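Local structure of Pdx2 protein (Plasmodium falciparum, 2ABW) at residues K146-A150 against L200-A204; K81-G85 against F209-V213; E165-T171 against I182-N188. The protein hydrolyses glutamine to glutamate and ammonia, the ammonia being channelled to the active site of its partner Pdx1 for synthesis of pyridoxal 5'-phosphate (vitamin B6). The contacts are given in a common frame with arbitrary orientation. Numbering follows the deposited sequence.

All three contacts reach the large mixed sheet of the glutaminase fold. Interaction 2 is the buried one: a helix packs on a central parallel strand through proline, valine and aromatic side chains. Interaction 3 lies within the sheet, pairing two antiparallel strands by backbone hydrogen bonds, with polar side chains at its exposed end. Interaction 1, partly buried, is farther out, where the edge strand 149-153 meets a loop through a leucine-histidine contact. Interactions 1 and 2 share helix 204-219, one at its start and the other along its middle. Interactions 2 and 3 touch directly, because Lys212 NZ of the helix forms a salt bridge with Glu186 OE2, 2.7 Å away.

Interaction 1. Residues K146-A150 against L200-A204; sequences KDLTA and LPHTA
This is a strand-to-loop packing contact at the margin of the large mixed sheet of a class I glutamine amidotransferase (glutaminase) fold: 146-150 leads into the edge strand 149-153, whereas the loop 200-204 runs into helix 204-219. From Leu148 to Ala150 the backbone is extended (phi/psi -80/159, -123/163 and -137/143). The second segment is irregular until Thr203, at the N-cap position but with no side-chain capping bond, and Ala204 opens the helix. The CA atoms lie well apart, Leu148 to Ala204 at 8.1 Å and Ala150 to Leu200 at 7.1 Å, so side chains span the gap. Leu200 (m, t), two residues beyond the catalytic Glu198, sends CD1 to within 3.5 Å of Ala150 CA and 3.4 Å of Thr149 OG1. Leucine suits this place because it is long enough to reach the strand. At the helix start, the small Ala204 lets the leucine opposite come close, with its CB 3.5 Å from Leu148 CD1. Between these contacts stands His202, chi1 75° (p) and chi2 -105°, presenting a flat surface to Leu148, itself m, t. The result is a CH-pi contact: Leu148 CD2 lies 3.6 Å from the His202 ring centroid, only 3° off the ring normal.

Interaction 2. Residues K81-G85 against F209-V213; sequences KPIWG and FYEKV
Helix 204-219 packs here against strand 83-86, one of the central parallel strands of the large sheet, as helices cover the sheet in alpha/beta folds. Residues 83-85 are extended and 209-213 helical, with Val213 N hydrogen-bonded to Phe209 O at 3.0 Å. The nearest CA pairs are Pro82-Val213 at 5.9 Å and Trp84-Phe209 at 7.3 Å. Phe209 is one of two main bumps, with Pro82 the other: chi1 -175° (t) and chi2 65° lay the Phe209 ring against the backbone of 82-84. Its CZ comes 3.7 Å from Pro82 O, and its CE1 3.6 Å from Ile83 C. Trp84 CB seats over the ring face, 3.7 Å from the Phe209 centroid and 11° off the normal, a CH-pi contact. The indole (chi1 t) is oblique to the phenyl, planes at 43°, and its NE1 hydrogen-bonds Thr193 OG1. Pro82, compact and rigid, fills the next hollow: its CB touches Phe209 CE1 and Val213 CG2, both at 3.9 Å, and lies 4.2 Å from Lys212 CG. The alkyl chain of Lys212 borders the proline, while its ammonium forms a salt bridge with Glu186. The nucleophile Cys87 follows two residues after Gly85, which fits the nucleophile-elbow pattern. Contact between helix and strand is thus almost wholly apolar, so its stability rests on close fit and the exclusion of water behind the strand that leads to Cys87.

Interaction 3. Residues E165-T171 against I182-N188; sequences EVKVLAT and IAAVEQN
Ala184 overlaps two residues of the facing strand, its CB lying 4.1 Å from Leu169 CB and 3.9 Å from Ala170 CB. This is a classic beta bulge: Leu169 N and Ala170 N both donate to Ala184 O, at 2.9 and 3.2 Å. A second follows, where Ala183 N and Ala184 N reach Ala170 O at 2.8 and 3.2 Å. Leu169 (phi/psi -89/-37) and Ala183 (-98/-33) take the bulged conformation in this antiparallel hairpin, whose axes run at 155°. Lys167 N donates to Glu186 O at 2.8 Å and Glu186 N to Lys167 O at 2.9 Å; Val168-Val185 and Thr171-Ile182 are non-hydrogen-bonded. Branched residues suit the face of Val168, Val185 and Ile182, where Ile161 covers the last two; alanines allow close approach at the bulges. At the open end, Glu165 OE1 accepts from Gln187 NE2 (2.8 Å) and Asn188 ND2 (2.9 Å), Gln187 OE1 in turn accepts from Asp116 N, and a water links Glu165 O to Asn188 N. Backbone bonds therefore set the register, while a carboxylate and two amides tie the strand ends together.

Interaction 1. Residues K146-A150 against L200-A204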
loop_
_atom_site.group_PDB
_atom_site.type_symbol
_atom_site.label_atom_id
_atom_site.label_comp_id
_atom_site.label_asym_id
_atom_site.label_seq_id
_atom_site.Cartn_x
_atom_site.Cartn_y
_atom_site.Cartn_z
ATOM N N LYS A 146 -10.465 11.550 -15.088
ATOM C CA LYS A 146 -11.470 12.136 -14.258
ATOM C C LYS A 146 -12.464 11.074 -13.725
ATOM O O LYS A 146 -12.717 10.065 -14.335
ATOM C CB LYS A 146 -12.228 13.180 -15.053
ATOM C CG LYS A 146 -12.978 12.634 -16.166
ATOM C CD LYS A 146 -14.258 13.421 -16.447
ATOM C CE LYS A 146 -15.158 12.656 -17.393
ATOM N NZ LYS A 146 -16.559 12.579 -16.893
ATOM N N ASP A 147 -13.041 11.370 -12.571
ATOM C CA ASP A 147 -14.119 10.574 -12.011
ATOM C C ASP A 147 -13.789 9.133 -11.740
ATOM O O ASP A 147 -14.640 8.242 -11.843
ATOM C CB ASP A 147 -15.429 10.757 -12.722
ATOM C CG ASP A 147 -15.933 12.207 -12.582
ATOM O OD1 ASP A 147 -16.018 12.737 -11.445
ATOM O OD2 ASP A 147 -16.167 12.795 -13.656
ATOM N N LEU A 148 -12.604 8.932 -11.197
ATOM C CA LEU A 148 -12.306 7.576 -10.775
ATOM C C LEU A 148 -12.921 7.267 -9.452
ATOM O O LEU A 148 -13.234 8.177 -8.686
ATOM C CB LEU A 148 -10.788 7.351 -10.657
ATOM C CG LEU A 148 -10.025 7.292 -11.989
ATOM C CD1 LEU A 148 -8.532 7.427 -11.776
ATOM C CD2 LEU A 148 -10.353 5.955 -12.710
ATOM N N THR A 149 -13.076 5.980 -9.174
ATOM C CA THR A 149 -13.764 5.504 -8.001
ATOM C C THR A 149 -12.848 4.596 -7.177
ATOM O O THR A 149 -11.808 4.138 -7.636
ATOM C CB THR A 149 -14.993 4.694 -8.401
ATOM O OG1 THR A 149 -14.625 3.804 -9.467
ATOM C CG2 THR A 149 -16.011 5.700 -8.904
ATOM N N ALA A 150 -13.262 4.418 -5.926
ATOM C CA ALA A 150 -12.598 3.539 -5.004
ATOM C C ALA A 150 -13.614 2.743 -4.230
ATOM O O ALA A 150 -14.659 3.245 -3.815
ATOM C CB ALA A 150 -11.821 4.382 -3.983
ATOM N N LEU A 200 -12.237 -2.976 -8.095
ATOM C CA LEU A 200 -12.902 -2.208 -9.171
ATOM C C LEU A 200 -12.208 -2.487 -10.478
ATOM O O LEU A 200 -11.035 -2.839 -10.529
ATOM C CB LEU A 200 -12.928 -0.720 -8.873
ATOM C CG LEU A 200 -13.689 -0.347 -7.639
ATOM C CD1 LEU A 200 -13.532 1.221 -7.471
ATOM C CD2 LEU A 200 -15.191 -0.718 -7.706
ATOM N N PRO A 201 -12.939 -2.430 -11.584
ATOM C CA PRO A 201 -12.266 -2.859 -12.800
ATOM C C PRO A 201 -11.064 -2.028 -13.195
ATOM O O PRO A 201 -10.105 -2.596 -13.718
ATOM C CB PRO A 201 -13.388 -2.840 -13.853
ATOM C CG PRO A 201 -14.651 -3.092 -13.029
ATOM C CD PRO A 201 -14.385 -2.275 -11.741
ATOM N N HIS A 202 -11.094 -0.716 -12.920
ATOM C CA HIS A 202 -10.018 0.147 -13.462
ATOM C C HIS A 202 -8.722 -0.143 -12.755
ATOM O O HIS A 202 -8.726 -0.716 -11.661
ATOM C CB HIS A 202 -10.307 1.600 -13.396
ATOM C CG HIS A 202 -10.202 2.207 -12.042
ATOM N ND1 HIS A 202 -11.272 2.574 -11.227
ATOM C CD2 HIS A 202 -9.085 2.634 -11.393
ATOM C CE1 HIS A 202 -10.780 3.108 -10.094
ATOM N NE2 HIS A 202 -9.465 3.159 -10.192
ATOM N N THR A 203 -7.635 0.267 -13.405
ATOM C CA THR A 203 -6.285 -0.099 -12.956
ATOM C C THR A 203 -5.445 1.170 -12.639
ATOM O O THR A 203 -4.211 1.127 -12.729
ATOM C CB THR A 203 -5.525 -0.961 -13.991
ATOM O OG1 THR A 203 -5.554 -0.308 -15.252
ATOM C CG2 THR A 203 -6.177 -2.405 -14.117
ATOM N N ALA A 204 -6.074 2.269 -12.302
ATOM C CA ALA A 204 -5.360 3.591 -12.242
ATOM C C ALA A 204 -4.245 3.522 -11.228
ATOM O O ALA A 204 -3.132 4.000 -11.495
ATOM C CB ALA A 204 -6.337 4.672 -11.840
#

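Interaction 2. Residues K81-G85 against F209-V213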
loop_
_atom_site.group_PDB
_atom_site.type_symbol
_atom_site.label_atom_id
_atom_site.label_comp_id
_atom_site.label_asym_id
_atom_site.label_seq_id
_atom_site.Cartn_x
_atom_site.Cartn_y
_atom_site.Cartn_z
ATOM N N LYS A 81 13.218 1.588 -1.812
ATOM C CA LYS A 81 12.537 1.040 -2.957
ATOM C C LYS A 81 11.032 1.308 -2.820
ATOM O O LYS A 81 10.491 1.371 -1.745
ATOM C CB LYS A 81 12.804 -0.414 -3.102
ATOM C CG LYS A 81 14.249 -0.633 -3.545
ATOM C CD LYS A 81 14.284 -2.080 -4.128
ATOM C CE LYS A 81 15.549 -2.538 -4.423
ATOM N NZ LYS A 81 15.517 -3.899 -4.906
ATOM N N PRO A 82 10.363 1.548 -3.967
ATOM C CA PRO A 82 8.932 1.848 -3.890
ATOM C C PRO A 82 8.105 0.751 -3.215
ATOM O O PRO A 82 8.281 -0.438 -3.561
ATOM C CB PRO A 82 8.529 2.050 -5.361
ATOM C CG PRO A 82 9.769 2.528 -6.002
ATOM C CD PRO A 82 10.884 1.715 -5.327
ATOM N N ILE A 83 7.150 1.177 -2.389
ATOM C CA ILE A 83 6.257 0.256 -1.704
ATOM C C ILE A 83 4.874 0.834 -1.683
ATOM O O ILE A 83 4.728 2.011 -1.493
ATOM C CB ILE A 83 6.799 -0.087 -0.301
ATOM C CG1 ILE A 83 6.009 -1.254 0.313
ATOM C CG2 ILE A 83 6.923 1.153 0.549
ATOM C CD1 ILE A 83 6.692 -1.918 1.476
ATOM N N TRP A 84 3.919 -0.018 -1.890
ATOM C CA TRP A 84 2.478 0.336 -1.891
ATOM C C TRP A 84 1.827 -0.522 -0.842
ATOM O O TRP A 84 1.688 -1.745 -0.997
ATOM C CB TRP A 84 1.870 0.046 -3.253
ATOM C CG TRP A 84 0.428 0.421 -3.369
ATOM C CD1 TRP A 84 -0.316 1.193 -2.470
ATOM C CD2 TRP A 84 -0.421 0.116 -4.447
ATOM N NE1 TRP A 84 -1.614 1.316 -2.920
ATOM C CE2 TRP A 84 -1.692 0.673 -4.152
ATOM C CE3 TRP A 84 -0.245 -0.578 -5.655
ATOM C CZ2 TRP A 84 -2.751 0.569 -5.023
ATOM C CZ3 TRP A 84 -1.325 -0.732 -6.463
ATOM C CH2 TRP A 84 -2.540 -0.129 -6.184
ATOM N N GLY A 85 1.384 0.103 0.234
ATOM C CA GLY A 85 0.570 -0.581 1.216
ATOM C C GLY A 85 -0.878 -0.274 1.005
ATOM O O GLY A 85 -1.249 0.883 0.988
ATOM N N PHE A 209 1.466 3.211 -9.581
ATOM C CA PHE A 209 2.560 2.546 -8.797
ATOM C C PHE A 209 3.587 1.968 -9.783
ATOM O O PHE A 209 4.794 2.064 -9.520
ATOM C CB PHE A 209 2.042 1.461 -7.880
ATOM C CG PHE A 209 3.128 0.880 -7.003
ATOM C CD1 PHE A 209 3.739 1.722 -6.049
ATOM C CD2 PHE A 209 3.544 -0.428 -7.059
ATOM C CE1 PHE A 209 4.765 1.241 -5.282
ATOM C CE2 PHE A 209 4.559 -0.896 -6.266
ATOM C CZ PHE A 209 5.158 -0.065 -5.420
ATOM N N TYR A 210 3.180 1.397 -10.896
ATOM C CA TYR A 210 4.146 0.913 -11.887
ATOM C C TYR A 210 5.083 2.073 -12.311
ATOM O O TYR A 210 6.316 1.898 -12.367
ATOM C CB TYR A 210 3.410 0.367 -13.085
ATOM C CG TYR A 210 4.358 0.066 -14.187
ATOM C CD1 TYR A 210 5.119 -1.075 -14.221
ATOM C CD2 TYR A 210 4.601 0.976 -15.207
ATOM C CE1 TYR A 210 6.036 -1.309 -15.240
ATOM C CE2 TYR A 210 5.509 0.755 -16.222
ATOM C CZ TYR A 210 6.283 -0.370 -16.223
ATOM O OH TYR A 210 7.239 -0.688 -17.211
ATOM N N GLU A 211 4.531 3.217 -12.670
ATOM C CA GLU A 211 5.334 4.340 -13.104
ATOM C C GLU A 211 6.281 4.779 -11.980
ATOM O O GLU A 211 7.437 5.110 -12.281
ATOM C CB GLU A 211 4.415 5.451 -13.541
ATOM C CG GLU A 211 3.766 5.209 -14.853
ATOM C CD GLU A 211 4.697 5.266 -16.038
ATOM O OE1 GLU A 211 5.724 5.950 -15.967
ATOM O OE2 GLU A 211 4.426 4.670 -17.081
ATOM N N LYS A 212 5.845 4.660 -10.722
ATOM C CA LYS A 212 6.710 4.983 -9.577
ATOM C C LYS A 212 7.927 4.094 -9.550
ATOM O O LYS A 212 9.082 4.478 -9.341
ATOM C CB LYS A 212 5.942 4.855 -8.290
ATOM C CG LYS A 212 6.619 5.387 -7.083
ATOM C CD LYS A 212 5.647 5.392 -5.897
ATOM C CE LYS A 212 6.337 5.803 -4.541
ATOM N NZ LYS A 212 6.537 7.268 -4.645
ATOM N N VAL A 213 7.679 2.802 -9.738
ATOM C CA VAL A 213 8.767 1.779 -9.764
ATOM C C VAL A 213 9.679 2.029 -10.956
ATOM O O VAL A 213 10.909 1.950 -10.845
ATOM C CB VAL A 213 8.184 0.347 -9.765
ATOM C CG1 VAL A 213 9.339 -0.681 -9.847
ATOM C CG2 VAL A 213 7.329 0.071 -8.551
#

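Interaction 3. Residues E165-T171 against I182-N188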
loop_
_atom_site.group_PDB
_atom_site.type_symbol
_atom_site.label_atom_id
_atom_site.label_comp_id
_atom_site.label_asym_id
_atom_site.label_seq_id
_atom_site.Cartn_x
_atom_site.Cartn_y
_atom_site.Cartn_z
ATOM N N GLU A 165 6.043 16.302 4.525
ATOM C CA GLU A 165 6.502 15.425 3.458
ATOM C C GLU A 165 5.426 14.505 2.942
ATOM O O GLU A 165 5.571 13.894 1.884
ATOM C CB GLU A 165 7.591 14.495 3.987
ATOM C CG GLU A 165 8.934 15.001 4.289
ATOM C CD GLU A 165 9.945 13.841 4.701
ATOM O OE1 GLU A 165 9.765 12.558 4.628
ATOM O OE2 GLU A 165 11.031 14.257 5.171
ATOM N N VAL A 166 4.329 14.339 3.690
ATOM C CA VAL A 166 3.243 13.504 3.214
ATOM C C VAL A 166 2.371 14.268 2.280
ATOM O O VAL A 166 1.907 15.393 2.580
ATOM C CB VAL A 166 2.389 12.996 4.386
ATOM C CG1 VAL A 166 1.118 12.319 3.837
ATOM C CG2 VAL A 166 3.224 12.148 5.351
ATOM N N LYS A 167 2.223 13.743 1.086
ATOM C CA LYS A 167 1.308 14.308 0.127
ATOM C C LYS A 167 -0.035 13.563 0.133
ATOM O O LYS A 167 -0.102 12.331 0.132
ATOM C CB LYS A 167 1.943 14.231 -1.229
ATOM C CG LYS A 167 3.368 14.899 -1.264
ATOM C CD LYS A 167 3.544 16.243 -0.505
ATOM C CE LYS A 167 5.065 16.601 -0.309
ATOM N NZ LYS A 167 5.254 18.032 0.167
ATOM N N VAL A 168 -1.112 14.284 0.291
ATOM C CA VAL A 168 -2.430 13.731 0.207
ATOM C C VAL A 168 -2.718 13.610 -1.274
ATOM O O VAL A 168 -2.798 14.652 -2.042
ATOM C CB VAL A 168 -3.505 14.594 0.928
ATOM C CG1 VAL A 168 -4.927 14.069 0.598
ATOM C CG2 VAL A 168 -3.203 14.585 2.388
ATOM N N LEU A 169 -2.794 12.387 -1.717
ATOM C CA LEU A 169 -2.941 12.086 -3.121
ATOM C C LEU A 169 -4.405 12.029 -3.547
ATOM O O LEU A 169 -4.781 12.319 -4.677
ATOM C CB LEU A 169 -2.188 10.739 -3.406
ATOM C CG LEU A 169 -2.281 10.262 -4.804
ATOM C CD1 LEU A 169 -1.738 11.277 -5.857
ATOM C CD2 LEU A 169 -1.611 8.888 -4.918
ATOM N N ALA A 170 -5.298 11.513 -2.678
ATOM C CA ALA A 170 -6.702 11.429 -3.028
ATOM C C ALA A 170 -7.566 11.534 -1.786
ATOM O O ALA A 170 -7.193 11.007 -0.717
ATOM C CB ALA A 170 -7.007 10.102 -3.708
ATOM N N THR A 171 -8.701 12.225 -1.911
ATOM C CA THR A 171 -9.679 12.407 -0.865
ATOM C C THR A 171 -11.051 12.124 -1.460
ATOM O O THR A 171 -11.227 11.975 -2.661
ATOM C CB THR A 171 -9.674 13.806 -0.310
ATOM O OG1 THR A 171 -10.069 14.743 -1.346
ATOM C CG2 THR A 171 -8.316 14.139 0.217
ATOM N N ILE A 182 -9.360 11.144 3.751
ATOM C CA ILE A 182 -8.125 10.879 3.011
ATOM C C ILE A 182 -8.114 9.418 2.582
ATOM O O ILE A 182 -8.146 8.526 3.419
ATOM C CB ILE A 182 -6.898 11.186 3.877
ATOM C CG1 ILE A 182 -6.910 12.662 4.302
ATOM C CG2 ILE A 182 -5.564 10.818 3.127
ATOM C CD1 ILE A 182 -5.795 13.044 5.299
ATOM N N ALA A 183 -8.056 9.208 1.257
ATOM C CA ALA A 183 -8.067 7.892 0.669
ATOM C C ALA A 183 -6.663 7.349 0.307
ATOM O O ALA A 183 -6.467 6.147 0.304
ATOM C CB ALA A 183 -9.020 7.852 -0.566
ATOM N N ALA A 184 -5.762 8.239 -0.089
ATOM C CA ALA A 184 -4.437 7.850 -0.562
ATOM C C ALA A 184 -3.470 8.915 -0.181
ATOM O O ALA A 184 -3.721 10.131 -0.213
ATOM C CB ALA A 184 -4.469 7.682 -2.022
ATOM N N VAL A 185 -2.296 8.458 0.279
ATOM C CA VAL A 185 -1.179 9.350 0.623
ATOM C C VAL A 185 0.087 8.824 -0.016
ATOM O O VAL A 185 0.193 7.611 -0.293
ATOM C CB VAL A 185 -0.956 9.435 2.157
ATOM C CG1 VAL A 185 -2.127 10.234 2.786
ATOM C CG2 VAL A 185 -0.790 8.105 2.854
ATOM N N GLU A 186 1.039 9.713 -0.197
ATOM C CA GLU A 186 2.327 9.319 -0.752
ATOM C C GLU A 186 3.407 10.065 0.003
ATOM O O GLU A 186 3.307 11.287 0.225
ATOM C CB GLU A 186 2.330 9.638 -2.263
ATOM C CG GLU A 186 3.594 9.085 -2.989
ATOM C CD GLU A 186 3.442 9.122 -4.509
ATOM O OE1 GLU A 186 2.533 9.853 -5.002
ATOM O OE2 GLU A 186 4.258 8.554 -5.217
ATOM N N GLN A 187 4.481 9.393 0.352
ATOM C CA GLN A 187 5.578 10.047 1.094
ATOM C C GLN A 187 6.864 9.369 0.612
ATOM O O GLN A 187 7.014 8.181 0.848
ATOM C CB GLN A 187 5.478 9.868 2.601
ATOM C CG GLN A 187 6.569 10.669 3.340
ATOM C CD GLN A 187 6.457 10.571 4.788
ATOM O OE1 GLN A 187 5.516 9.940 5.329
ATOM N NE2 GLN A 187 7.468 11.155 5.485
ATOM N N ASN A 188 7.705 10.146 -0.074
ATOM C CA ASN A 188 8.976 9.597 -0.571
ATOM C C ASN A 188 8.623 8.346 -1.405
ATOM O O ASN A 188 7.720 8.440 -2.260
ATOM C CB ASN A 188 9.934 9.293 0.553
ATOM C CG ASN A 188 10.245 10.472 1.448
ATOM O OD1 ASN A 188 10.651 11.487 0.952
ATOM N ND2 ASN A 188 9.982 10.336 2.776
HETATM O O HOH W 1 7.313 12.950 -0.093
#